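Local coordinates for BT_4661 (Bacteroides thetaiotaomicron, PDB 4AK2), which probably binds heparin and heparan sulphate at the bacterial surface as a SusE-like protein, this chain being its ligand-binding portion, at residues N5-F10 with T44-K49; S121-E126 with A149-S154; P145-G150 with T225-H230. All coordinates share one frame; numbering follows the deposited sequence. Where two conformers were deposited one is given.

Contact 1 comes first along the chain and stands apart: its centre is about 41 Å from that of contact 2 and about 37 Å from that of contact 3, on the opposite side of the chain's centre. It closes the small antiparallel pair of strands 10-11 and 45-46 on one side of the fold. Contacts 2 and 3 are neighbours, with centres about 8 Å apart, and share Ala-149 and Gly-150. On the other side they join three loops: the one between strands 140-141 and 157-161 meets the link from strand 105-115 to strand 131-134 (contact 2) and the turn before strand 229-231 (contact 3). Backbone hydrogen bonds pair Gln-124 with Leu-147 and Glu-126 with Ser-146.

Contact 1: N5-F10 with T44-K49; sequences NYFTYF and TATDAK
Asp-47 reaches across to Thr-8 and Tyr-9 where the chain before strand 10-11 runs antiparallel to strand 45-46; Phe-10 and Thr-46 form a non-hydrogen-bonded pair of this short ladder, next to a classic beta bulge at Thr-44 and Ala-45 opposite Arg-11. The carboxylate is the tight part. Asp-47 holds CG between its backbone N and carbonyl carbon (chi1 61°), and Asp-47 OD1 accepts from Thr-8 N at 2.9 Å and from Tyr-9 N at 3.1 Å, both on the syn side but tilted out of the carboxylate plane. Asp-47 OD2 accepts from Thr-8 OG1 at 2.7 Å, so three donors fix the rotation of the carboxylate. Asp-47 N lies over one face of the Tyr-9 ring, toward the rim. Phe-7 CB sits 3.9 Å from Ala-48 CB, and the Phe-7 side chain also touches Val-105 and Val-107 of strand 105-115. Toward Tyr-6 and Lys-49 the two chains part and water intervenes: one molecule links Tyr-6 O to Lys-49 N, another Tyr-6 O to Asp-47 O. Thr-46 OG1 does double duty, accepting from Ala-48 N in an ST turn and donating to Tyr-9 O at 2.8 Å, in that carbonyl's plane.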
loop_
_atom_site.group_PDB
_atom_site.type_symbol
_atom_site.label_atom_id
_atom_site.label_comp_id
_atom_site.label_asym_id
_atom_site.label_seq_id
_atom_site.Cartn_x
_atom_site.Cartn_y
_atom_site.Cartn_z
ATOM N N ASN A 5 -28.453 -10.501 -8.377
ATOM C CA ASN A 5 -27.243 -10.531 -7.542
ATOM C C ASN A 5 -26.175 -9.567 -8.027
ATOM O O ASN A 5 -25.164 -9.368 -7.367
ATOM C CB ASN A 5 -26.647 -11.929 -7.537
ATOM C CG ASN A 5 -27.537 -12.940 -6.873
ATOM O OD1 ASN A 5 -28.171 -12.672 -5.852
ATOM N ND2 ASN A 5 -27.571 -14.115 -7.445
ATOM N N TYR A 6 -26.396 -8.977 -9.188
ATOM C CA TYR A 6 -25.383 -8.124 -9.754
ATOM C C TYR A 6 -25.070 -6.906 -8.873
ATOM O O TYR A 6 -25.966 -6.211 -8.400
ATOM C CB TYR A 6 -25.749 -7.700 -11.168
ATOM C CG TYR A 6 -24.608 -7.022 -11.874
ATOM C CD1 TYR A 6 -23.517 -7.748 -12.361
ATOM C CD2 TYR A 6 -24.614 -5.653 -12.050
ATOM C CE1 TYR A 6 -22.481 -7.108 -13.015
ATOM C CE2 TYR A 6 -23.567 -5.004 -12.692
ATOM C CZ TYR A 6 -22.497 -5.733 -13.163
ATOM O OH TYR A 6 -21.479 -5.112 -13.813
ATOM N N PHE A 7 -23.789 -6.704 -8.600
ATOM C CA PHE A 7 -23.338 -5.470 -7.965
ATOM C C PHE A 7 -21.888 -5.261 -8.373
ATOM O O PHE A 7 -21.284 -6.163 -9.011
ATOM C CB PHE A 7 -23.579 -5.492 -6.438
ATOM C CG PHE A 7 -22.604 -6.342 -5.640
ATOM C CD1 PHE A 7 -22.579 -7.721 -5.762
ATOM C CD2 PHE A 7 -21.719 -5.733 -4.745
ATOM C CE1 PHE A 7 -21.678 -8.466 -5.019
ATOM C CE2 PHE A 7 -20.814 -6.469 -4.002
ATOM C CZ PHE A 7 -20.790 -7.855 -4.143
ATOM N N THR A 8 -21.329 -4.109 -8.019
ATOM C CA THR A 8 -19.957 -3.802 -8.448
ATOM C C THR A 8 -18.997 -3.325 -7.370
ATOM O O THR A 8 -17.789 -3.314 -7.621
ATOM C CB THR A 8 -19.940 -2.757 -9.572
ATOM O OG1 THR A 8 -20.300 -1.480 -9.018
ATOM C CG2 THR A 8 -20.867 -3.170 -10.703
ATOM N N TYR A 9 -19.488 -2.935 -6.191
ATOM C CA TYR A 9 -18.570 -2.406 -5.162
ATOM C C TYR A 9 -19.157 -2.534 -3.759
ATOM O O TYR A 9 -20.395 -2.587 -3.591
ATOM C CB TYR A 9 -18.104 -0.938 -5.438
ATOM C CG TYR A 9 -19.193 0.072 -5.161
ATOM C CD1 TYR A 9 -19.386 0.586 -3.875
ATOM C CD2 TYR A 9 -20.052 0.520 -6.186
ATOM C CE1 TYR A 9 -20.399 1.507 -3.603
ATOM C CE2 TYR A 9 -21.067 1.434 -5.921
ATOM C CZ TYR A 9 -21.232 1.938 -4.648
ATOM O OH TYR A 9 -22.221 2.838 -4.403
ATOM N N PHE A 10 -18.264 -2.482 -2.761
ATOM C CA PHE A 10 -18.613 -2.110 -1.399
ATOM C C PHE A 10 -17.557 -1.123 -0.953
ATOM O O PHE A 10 -16.546 -0.914 -1.682
ATOM C CB PHE A 10 -18.620 -3.360 -0.468
ATOM C CG PHE A 10 -17.384 -4.187 -0.563
ATOM C CD1 PHE A 10 -16.260 -3.877 0.197
ATOM C CD2 PHE A 10 -17.340 -5.269 -1.426
ATOM C CE1 PHE A 10 -15.090 -4.658 0.112
ATOM C CE2 PHE A 10 -16.186 -6.059 -1.539
ATOM C CZ PHE A 10 -15.067 -5.744 -0.771
ATOM N N THR A 44 -19.563 0.171 4.966
ATOM C CA THR A 44 -20.506 1.309 5.090
ATOM C C THR A 44 -21.253 1.646 3.819
ATOM O O THR A 44 -22.143 2.484 3.857
ATOM C CB THR A 44 -19.785 2.580 5.571
ATOM O OG1 THR A 44 -18.849 3.005 4.563
ATOM C CG2 THR A 44 -19.118 2.336 6.924
ATOM N N ALA A 45 -20.941 0.983 2.702
ATOM C CA ALA A 45 -21.582 1.319 1.415
ATOM C C ALA A 45 -21.556 0.127 0.487
ATOM O O ALA A 45 -20.593 -0.653 0.509
ATOM C CB ALA A 45 -20.898 2.516 0.727
ATOM N N THR A 46 -22.534 0.068 -0.410
ATOM C CA THR A 46 -22.533 -0.905 -1.501
ATOM C C THR A 46 -23.578 -0.546 -2.512
ATOM O O THR A 46 -24.538 0.132 -2.149
ATOM C CB THR A 46 -22.753 -2.377 -0.983
ATOM O OG1 THR A 46 -22.623 -3.273 -2.083
ATOM C CG2 THR A 46 -24.149 -2.553 -0.377
ATOM N N ASP A 47 -23.436 -1.028 -3.752
ATOM C CA ASP A 47 -24.520 -0.931 -4.725
ATOM C C ASP A 47 -25.333 -2.239 -4.813
ATOM O O ASP A 47 -26.208 -2.360 -5.654
ATOM C CB ASP A 47 -24.064 -0.440 -6.123
ATOM C CG ASP A 47 -23.043 -1.343 -6.792
ATOM O OD1 ASP A 47 -22.500 -2.251 -6.131
ATOM O OD2 ASP A 47 -22.731 -1.111 -7.981
ATOM N N ALA A 48 -25.038 -3.216 -3.950
ATOM C CA ALA A 48 -25.854 -4.440 -3.915
ATOM C C ALA A 48 -27.280 -4.051 -3.518
ATOM O O ALA A 48 -27.485 -3.374 -2.487
ATOM C CB ALA A 48 -25.276 -5.403 -2.920
ATOM N N LYS A 49 -28.260 -4.466 -4.314
ATOM C CA LYS A 49 -29.646 -4.051 -4.037
ATOM C C LYS A 49 -30.138 -4.631 -2.716
ATOM O O LYS A 49 -30.933 -4.016 -2.034
ATOM C CB LYS A 49 -30.598 -4.484 -5.168
ATOM C CG LYS A 49 -30.182 -3.980 -6.554
ATOM C CD LYS A 49 -30.416 -2.488 -6.697
HETATM O O HOH W 1 -27.916 -6.436 -6.422
HETATM O O HOH W 2 -26.525 -3.554 -8.178
#

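Contact 2: S121-E126 with A149-S154; sequences SNVQLE and AGIDKS
Asp-152 OD1, one residue beyond the Ile-151 that packs against Ser-121 and Val-123, accepts from Ser-154 N at 2.8 Å and, in one of the two conformers of Ser-154, perhaps from its OG as well. The N-H bond closes an Asx turn that shapes the chain just after the contact; in that one conformer OG would reach the oxygen from the same face of the carboxylate plane as the N-H. The contact itself is small and rests on the end of Ile-151. Its CG1 is anti to the carbonyl carbon, and a chi2 of -57° brings CD1 round to the facing chain. There Ile-151 CD1 sits 3.3 Å from Ser-121 O and 3.8 Å from Val-123 CG2, the side chains of Val-123 and Ile-151 crossing at about a right angle. Asn-122 O lies 3.9 Å from Ile-151 CD1. Ser-121 and Asn-122 are both in a left-handed backbone conformation, in the link from strand 105-115 of the four-stranded mixed sheet to strand 131-134 of the larger mixed sheet. On the other side, Gly-150 also has positive phi (91°), where a CB would jam against the carbonyl O of Ala-149. Farther along the link Leu-125 packs on Pro-145, Leu-147 and strand 268-276. Glu-126 OE2 is hydrogen-bonded to Ser-116 OG, and Gln-124 NE2 makes a weak bond to Glu-126 OE2 at 3.3 Å.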
loop_
_atom_site.group_PDB
_atom_site.type_symbol
_atom_site.label_atom_id
_atom_site.label_comp_id
_atom_site.label_asym_id
_atom_site.label_seq_id
_atom_site.Cartn_x
_atom_site.Cartn_y
_atom_site.Cartn_z
ATOM N N SER A 121 14.472 8.635 17.518
ATOM C CA SER A 121 14.688 10.072 17.339
ATOM C C SER A 121 13.379 10.860 17.285
ATOM O O SER A 121 13.307 11.897 16.632
ATOM C CB SER A 121 15.539 10.351 16.084
ATOM O OG SER A 121 16.757 9.655 16.181
ATOM N N ASN A 122 12.359 10.350 17.968
ATOM C CA ASN A 122 11.054 11.028 18.101
ATOM C C ASN A 122 10.267 11.176 16.796
ATOM O O ASN A 122 9.313 11.943 16.727
ATOM C CB ASN A 122 11.103 12.323 18.917
ATOM C CG ASN A 122 10.507 12.123 20.294
ATOM O OD1 ASN A 122 9.429 11.496 20.443
ATOM N ND2 ASN A 122 11.208 12.589 21.304
ATOM N N VAL A 123 10.637 10.373 15.787
ATOM C CA VAL A 123 9.969 10.395 14.489
ATOM C C VAL A 123 8.646 9.663 14.609
ATOM O O VAL A 123 8.546 8.598 15.206
ATOM C CB VAL A 123 10.853 9.740 13.398
ATOM C CG1 VAL A 123 10.108 9.477 12.081
ATOM C CG2 VAL A 123 12.103 10.567 13.186
ATOM N N GLN A 124 7.605 10.276 14.062
ATOM C CA GLN A 124 6.305 9.636 13.977
ATOM C C GLN A 124 5.879 9.788 12.510
ATOM O O GLN A 124 5.192 10.737 12.119
ATOM C CB GLN A 124 5.325 10.319 14.922
ATOM C CG GLN A 124 3.980 9.614 15.015
ATOM C CD GLN A 124 3.073 10.272 16.016
ATOM O OE1 GLN A 124 3.495 10.655 17.114
ATOM N NE2 GLN A 124 1.807 10.424 15.641
ATOM N N LEU A 125 6.334 8.870 11.656
ATOM C CA LEU A 125 6.194 9.101 10.209
ATOM C C LEU A 125 4.842 8.598 9.709
ATOM O O LEU A 125 4.577 7.400 9.741
ATOM C CB LEU A 125 7.332 8.386 9.463
ATOM C CG LEU A 125 7.344 8.562 7.926
ATOM C CD1 LEU A 125 7.591 10.041 7.551
ATOM C CD2 LEU A 125 8.457 7.714 7.348
ATOM N N GLU A 126 3.998 9.527 9.238
ATOM C CA GLU A 126 2.650 9.181 8.846
ATOM C C GLU A 126 2.284 9.817 7.505
ATOM O O GLU A 126 2.273 11.056 7.357
ATOM C CB GLU A 126 1.621 9.638 9.910
ATOM C CG GLU A 126 1.822 8.891 11.219
ATOM C CD GLU A 126 0.714 9.117 12.221
ATOM O OE1 GLU A 126 -0.124 10.022 11.993
ATOM O OE2 GLU A 126 0.680 8.421 13.253
ATOM N N ALA A 149 6.286 15.867 15.838
ATOM C CA ALA A 149 6.676 17.089 16.557
ATOM C C ALA A 149 8.190 17.128 16.837
ATOM O O ALA A 149 8.776 16.130 17.298
ATOM C CB ALA A 149 5.886 17.222 17.851
ATOM N N GLY A 150 8.823 18.256 16.534
ATOM C CA GLY A 150 10.224 18.465 16.900
ATOM C C GLY A 150 11.217 18.025 15.833
ATOM O O GLY A 150 12.415 18.250 15.990
ATOM N N ILE A 151 10.748 17.388 14.763
ATOM C CA ILE A 151 11.665 16.925 13.720
ATOM C C ILE A 151 12.098 18.105 12.818
ATOM O O ILE A 151 11.257 18.892 12.350
ATOM C CB ILE A 151 11.030 15.786 12.886
ATOM C CG1 ILE A 151 10.627 14.624 13.821
ATOM C CG2 ILE A 151 11.975 15.351 11.764
ATOM C CD1 ILE A 151 11.786 14.059 14.651
ATOM N N ASP A 152 13.412 18.210 12.574
ATOM C CA ASP A 152 13.932 19.188 11.623
ATOM C C ASP A 152 13.792 18.600 10.228
ATOM O O ASP A 152 14.540 17.673 9.873
ATOM C CB ASP A 152 15.381 19.553 11.977
ATOM C CG ASP A 152 15.948 20.676 11.107
ATOM O OD1 ASP A 152 15.436 20.831 9.976
ATOM O OD2 ASP A 152 16.916 21.338 11.553
ATOM N N LYS A 153 12.846 19.092 9.436
ATOM C CA LYS A 153 12.630 18.546 8.106
ATOM C C LYS A 153 13.854 18.791 7.196
ATOM O O LYS A 153 14.079 17.972 6.292
ATOM C CB LYS A 153 11.350 19.111 7.465
ATOM C CG LYS A 153 11.503 20.489 6.889
ATOM C CD LYS A 153 10.118 21.082 6.692
ATOM C CE LYS A 153 10.184 22.603 6.526
ATOM N NZ LYS A 153 10.697 22.926 5.174
ATOM N N SER A 154 14.627 19.883 7.421
ATOM C CA SER A 154 15.770 20.202 6.563
ATOM C C SER A 154 16.930 19.204 6.689
ATOM O O SER A 154 17.727 19.056 5.747
ATOM C CB SER A 154 16.246 21.648 6.781
ATOM O OG SER A 154 16.894 21.767 8.027
#

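Contact 3: P145-G150 with T225-H230; sequences PSLGAG and TDFKVH
Pro-145 and Phe-227 bring their chains nearest, CA to CA 6.6 Å, with Phe-227 in a left-handed backbone conformation (phi 69°). The proline ring meets the base of the Phe-227 side chain: Pro-145 CG rests 3.8 Å from Phe-227 CB, and the side chains cross at about a right angle. Pro-145 CD is 3.3 Å from both Asp-226 O and Phe-227 O. Farther out, Leu-147 CD1 approaches Phe-227 CE2 at 4.1 Å, and Phe-156 meets the same ring edge-to-face. Phe-227 belongs to the turn of a beta hairpin, strands 220-222 and 229-231, in which Asp-223 OD1 accepts from the backbone N of Thr-225, Asp-226 and Phe-227; strand 140-141 flanks 229-231 on its other side. An alanine here in place of Pro-145 would lack CG and CD, which would probably open a gap beside Phe-227 CB and free the chain to turn about its N-CA bond. Phe-227 O also accepts from Tyr-127 OH, whose side chain touches Pro-145. A water donates to Pro-145 O at 2.8 Å and to Asp-226 O at 2.7 Å, bridging the two backbones.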
loop_
_atom_site.group_PDB
_atom_site.type_symbol
_atom_site.label_atom_id
_atom_site.label_comp_id
_atom_site.label_asym_id
_atom_site.label_seq_id
_atom_site.Cartn_x
_atom_site.Cartn_y
_atom_site.Cartn_z
ATOM N N PRO A 145 4.307 13.340 3.918
ATOM C CA PRO A 145 4.003 12.801 5.221
ATOM C C PRO A 145 4.195 13.832 6.333
ATOM O O PRO A 145 4.947 14.809 6.157
ATOM C CB PRO A 145 5.055 11.692 5.387
ATOM C CG PRO A 145 6.240 12.159 4.564
ATOM C CD PRO A 145 5.602 12.901 3.395
ATOM N N SER A 146 3.562 13.609 7.474
ATOM C CA SER A 146 3.978 14.318 8.677
ATOM C C SER A 146 5.117 13.511 9.313
ATOM O O SER A 146 5.162 12.266 9.236
ATOM C CB SER A 146 2.819 14.500 9.652
ATOM O OG SER A 146 2.186 13.259 9.886
ATOM N N LEU A 147 6.058 14.226 9.914
ATOM C CA LEU A 147 7.283 13.606 10.430
ATOM C C LEU A 147 7.281 13.410 11.930
ATOM O O LEU A 147 8.047 12.587 12.428
ATOM C CB LEU A 147 8.514 14.444 10.052
ATOM C CG LEU A 147 8.685 14.810 8.570
ATOM C CD1 LEU A 147 10.006 15.526 8.352
ATOM C CD2 LEU A 147 8.579 13.583 7.662
ATOM N N GLY A 148 6.489 14.206 12.647
ATOM C CA GLY A 148 6.448 14.182 14.100
ATOM C C GLY A 148 6.838 15.531 14.679
ATOM O O GLY A 148 7.635 16.271 14.089
ATOM N N ALA A 149 6.286 15.867 15.838
ATOM C CA ALA A 149 6.676 17.089 16.557
ATOM C C ALA A 149 8.190 17.128 16.837
ATOM O O ALA A 149 8.776 16.130 17.298
ATOM C CB ALA A 149 5.886 17.222 17.851
ATOM N N GLY A 150 8.823 18.256 16.534
ATOM C CA GLY A 150 10.224 18.465 16.900
ATOM C C GLY A 150 11.217 18.025 15.833
ATOM O O GLY A 150 12.415 18.250 15.990
ATOM N N THR A 225 12.855 16.848 -0.050
ATOM C CA THR A 225 12.326 18.169 0.301
ATOM C C THR A 225 11.034 18.031 1.095
ATOM O O THR A 225 10.882 18.577 2.204
ATOM C CB THR A 225 12.108 19.026 -0.985
ATOM O OG1 THR A 225 13.401 19.228 -1.571
ATOM C CG2 THR A 225 11.518 20.359 -0.656
ATOM N N ASP A 226 10.102 17.293 0.495
ATOM C CA ASP A 226 8.782 17.045 1.071
ATOM C C ASP A 226 8.541 15.582 1.440
ATOM O O ASP A 226 7.538 15.293 2.092
ATOM C CB ASP A 226 7.687 17.525 0.087
ATOM C CG ASP A 226 7.804 18.978 -0.258
ATOM O OD1 ASP A 226 7.977 19.780 0.677
ATOM O OD2 ASP A 226 7.720 19.278 -1.468
ATOM N N PHE A 227 9.430 14.666 1.006
ATOM C CA PHE A 227 9.366 13.244 1.405
ATOM C C PHE A 227 8.166 12.526 0.811
ATOM O O PHE A 227 7.710 11.528 1.325
ATOM C CB PHE A 227 9.489 13.104 2.931
ATOM C CG PHE A 227 10.702 13.833 3.450
ATOM C CD1 PHE A 227 11.982 13.388 3.086
ATOM C CD2 PHE A 227 10.578 15.012 4.179
ATOM C CE1 PHE A 227 13.121 14.084 3.489
ATOM C CE2 PHE A 227 11.700 15.728 4.572
ATOM C CZ PHE A 227 12.965 15.267 4.222
ATOM N N LYS A 228 7.655 13.028 -0.318
ATOM C CA LYS A 228 6.658 12.298 -1.089
ATOM C C LYS A 228 7.328 11.119 -1.783
ATOM O O LYS A 228 8.505 11.177 -2.176
ATOM C CB LYS A 228 6.060 13.194 -2.169
ATOM C CG LYS A 228 5.320 14.438 -1.641
ATOM C CD LYS A 228 4.796 15.292 -2.785
ATOM C CE LYS A 228 4.001 16.476 -2.270
ATOM N NZ LYS A 228 3.472 17.273 -3.425
ATOM N N VAL A 229 6.562 10.049 -1.955
ATOM C CA VAL A 229 6.978 8.959 -2.827
ATOM C C VAL A 229 6.578 9.317 -4.277
ATOM O O VAL A 229 5.415 9.617 -4.517
ATOM C CB VAL A 229 6.357 7.591 -2.444
ATOM C CG1 VAL A 229 6.722 6.530 -3.477
ATOM C CG2 VAL A 229 6.761 7.165 -1.027
ATOM N N HIS A 230 7.551 9.282 -5.195
ATOM C CA HIS A 230 7.338 9.474 -6.611
ATOM C C HIS A 230 7.369 8.198 -7.342
ATOM O O HIS A 230 8.227 7.366 -7.068
ATOM C CB HIS A 230 8.442 10.386 -7.189
ATOM C CG HIS A 230 8.484 11.731 -6.539
ATOM N ND1 HIS A 230 8.130 12.872 -7.190
ATOM C CD2 HIS A 230 8.812 12.101 -5.249
ATOM C CE1 HIS A 230 8.241 13.908 -6.339
ATOM N NE2 HIS A 230 8.662 13.443 -5.155
HETATM O O HOH W 3 6.713 16.212 4.513
#